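Local coordinates for single-strand DNA-binding protein (PDB 3BTP) that binds single-stranded DNA whatever its sequence and mediates nuclear uptake of the transferred T-DNA strand during plant transformation by Agrobacterium, at residues Glu321-Gly326 against Asp457-Arg462. Sequence-based numbering, arbitrary orientation.
Sequences ESWERG and DGPNLR
Proline on tryptophan, a CH-pi contact between Pro459 and Trp323, joins the C-terminal end of helix 317-323 to the turn linking strands 453-456 and 460-462. Pro459 CD lies over the face of the indole, 3.5 Å from the centroid of the six-membered ring of Trp323 and 12° off the normal. Proline suits the place because its CD, bound to the ring nitrogen, carries slightly polarised hydrogens that an electron-rich indole attracts. The two side chains cross at about a right angle. With CG anti to the backbone N (chi1 -180°), Trp323 swings its indole out to the turn, while Trp323 O also lies 3.4 Å from Pro459 CD. The turn caps a beta hairpin, two adjacent strands of an antiparallel beta barrel, and is closed by the backbone bond from Asp457 N to Asn460 O (2.9 Å). Lacking a side chain, Gly458 can both hold a positive phi and pass close beside the indole, which its CA approaches obliquely. Tyr373 of helix 371-377 touches both Trp323 and Pro459, and apolar side chains of another protein's chain pack on both. Within segment 321-326, Gly326 N donates a nearly straight hydrogen bond (3.0 Å, 174°) to Glu321 OE1, tying the helix to the N-cap of the next.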
loop_
_atom_site.group_PDB
_atom_site.type_symbol
_atom_site.label_atom_id
_atom_site.label_comp_id
_atom_site.label_asym_id
_atom_site.label_seq_id
_atom_site.Cartn_x
_atom_site.Cartn_y
_atom_site.Cartn_z
ATOM N N GLU A 321 4.116 0.019 7.230
ATOM C CA GLU A 321 4.233 -1.134 8.115
ATOM C C GLU A 321 3.059 -2.067 8.024
ATOM O O GLU A 321 3.261 -3.297 8.055
ATOM C CB GLU A 321 4.340 -0.706 9.604
ATOM C CG GLU A 321 5.633 -0.037 9.917
ATOM C CD GLU A 321 6.779 -1.005 9.757
ATOM O OE1 GLU A 321 6.775 -2.072 10.427
ATOM O OE2 GLU A 321 7.662 -0.715 8.935
ATOM N N SER A 322 1.824 -1.533 7.963
ATOM C CA SER A 322 0.641 -2.425 7.707
ATOM C C SER A 322 0.733 -3.160 6.361
ATOM O O SER A 322 0.119 -4.207 6.182
ATOM C CB SER A 322 -0.701 -1.636 7.748
ATOM O OG SER A 322 -0.934 -0.898 6.535
ATOM N N TRP A 323 1.402 -2.579 5.360
ATOM C CA TRP A 323 1.604 -3.269 4.086
ATOM C C TRP A 323 2.624 -4.435 4.237
ATOM O O TRP A 323 2.353 -5.581 3.797
ATOM C CB TRP A 323 2.050 -2.280 3.005
ATOM C CG TRP A 323 2.271 -2.945 1.660
ATOM C CD1 TRP A 323 3.445 -3.461 1.176
ATOM C CD2 TRP A 323 1.281 -3.161 0.633
ATOM N NE1 TRP A 323 3.246 -3.977 -0.077
ATOM C CE2 TRP A 323 1.934 -3.806 -0.438
ATOM C CE3 TRP A 323 -0.070 -2.817 0.507
ATOM C CZ2 TRP A 323 1.293 -4.127 -1.612
ATOM C CZ3 TRP A 323 -0.745 -3.176 -0.635
ATOM C CH2 TRP A 323 -0.067 -3.832 -1.692
ATOM N N GLU A 324 3.772 -4.167 4.882
ATOM C CA GLU A 324 4.800 -5.193 5.132
ATOM C C GLU A 324 5.558 -4.706 6.333
ATOM O O GLU A 324 6.161 -3.639 6.253
ATOM C CB GLU A 324 5.812 -5.316 3.934
ATOM C CG GLU A 324 7.009 -6.437 4.071
ATOM C CD GLU A 324 8.406 -6.058 3.317
ATOM O OE1 GLU A 324 8.398 -5.896 2.051
ATOM O OE2 GLU A 324 9.502 -5.871 4.011
ATOM N N ARG A 325 5.612 -5.484 7.402
ATOM C CA ARG A 325 6.423 -5.118 8.560
ATOM C C ARG A 325 7.867 -4.903 8.165
ATOM O O ARG A 325 8.382 -5.652 7.374
ATOM C CB ARG A 325 6.319 -6.188 9.635
ATOM C CG ARG A 325 5.019 -6.105 10.386
ATOM C CD ARG A 325 3.716 -6.422 9.474
ATOM N NE ARG A 325 2.466 -5.837 10.031
ATOM C CZ ARG A 325 2.461 -5.006 11.082
ATOM N NH1 ARG A 325 3.616 -4.624 11.637
ATOM N NH2 ARG A 325 1.318 -4.522 11.557
ATOM N N GLY A 326 8.471 -3.810 8.637
ATOM C CA GLY A 326 9.826 -3.399 8.281
ATOM C C GLY A 326 10.017 -2.579 7.008
ATOM O O GLY A 326 11.147 -2.095 6.755
ATOM N N ASP A 457 1.998 -12.058 -1.209
ATOM C CA ASP A 457 2.423 -11.002 -2.116
ATOM C C ASP A 457 1.851 -9.741 -1.523
ATOM O O ASP A 457 0.710 -9.390 -1.820
ATOM C CB ASP A 457 1.770 -11.261 -3.468
ATOM C CG ASP A 457 2.053 -10.158 -4.497
ATOM O OD1 ASP A 457 3.214 -9.596 -4.538
ATOM O OD2 ASP A 457 1.088 -9.893 -5.272
ATOM N N GLY A 458 2.623 -9.074 -0.682
ATOM C CA GLY A 458 2.109 -8.041 0.168
ATOM C C GLY A 458 1.224 -8.585 1.298
ATOM O O GLY A 458 1.431 -9.706 1.798
ATOM N N PRO A 459 0.263 -7.771 1.756
ATOM C CA PRO A 459 -0.713 -8.172 2.758
ATOM C C PRO A 459 -1.897 -8.949 2.191
ATOM O O PRO A 459 -3.015 -8.845 2.703
ATOM C CB PRO A 459 -1.088 -6.860 3.438
ATOM C CG PRO A 459 -0.829 -5.829 2.475
ATOM C CD PRO A 459 0.125 -6.355 1.402
ATOM N N ASN A 460 -1.642 -9.754 1.156
ATOM C CA ASN A 460 -2.624 -10.663 0.668
ATOM C C ASN A 460 -1.951 -11.927 0.025
ATOM O O ASN A 460 -0.778 -11.894 -0.368
ATOM C CB ASN A 460 -3.670 -9.945 -0.199
ATOM C CG ASN A 460 -3.183 -9.566 -1.630
ATOM O OD1 ASN A 460 -2.008 -9.676 -2.007
ATOM N ND2 ASN A 460 -4.139 -9.166 -2.435
ATOM N N LEU A 461 -2.697 -13.042 0.004
ATOM C CA LEU A 461 -2.290 -14.269 -0.632
ATOM C C LEU A 461 -3.116 -14.395 -1.876
ATOM O O LEU A 461 -4.311 -14.217 -1.843
ATOM C CB LEU A 461 -2.528 -15.467 0.278
ATOM C CG LEU A 461 -1.830 -15.625 1.688
ATOM C CD1 LEU A 461 -0.497 -14.953 1.864
ATOM C CD2 LEU A 461 -2.628 -15.185 2.744
ATOM N N ARG A 462 -2.442 -14.752 -2.980
ATOM C CA ARG A 462 -3.039 -14.890 -4.298
ATOM C C ARG A 462 -2.834 -16.297 -4.876
ATOM O O ARG A 462 -1.883 -17.002 -4.558
ATOM C CB ARG A 462 -2.436 -13.831 -5.218
ATOM C CG ARG A 462 -2.537 -12.387 -4.725
ATOM C CD ARG A 462 -3.956 -11.782 -4.611
ATOM N NE ARG A 462 -4.836 -11.975 -5.808
ATOM C CZ ARG A 462 -4.849 -11.129 -6.853
ATOM N NH1 ARG A 462 -4.087 -10.083 -6.872
ATOM N NH2 ARG A 462 -5.626 -11.325 -7.898
#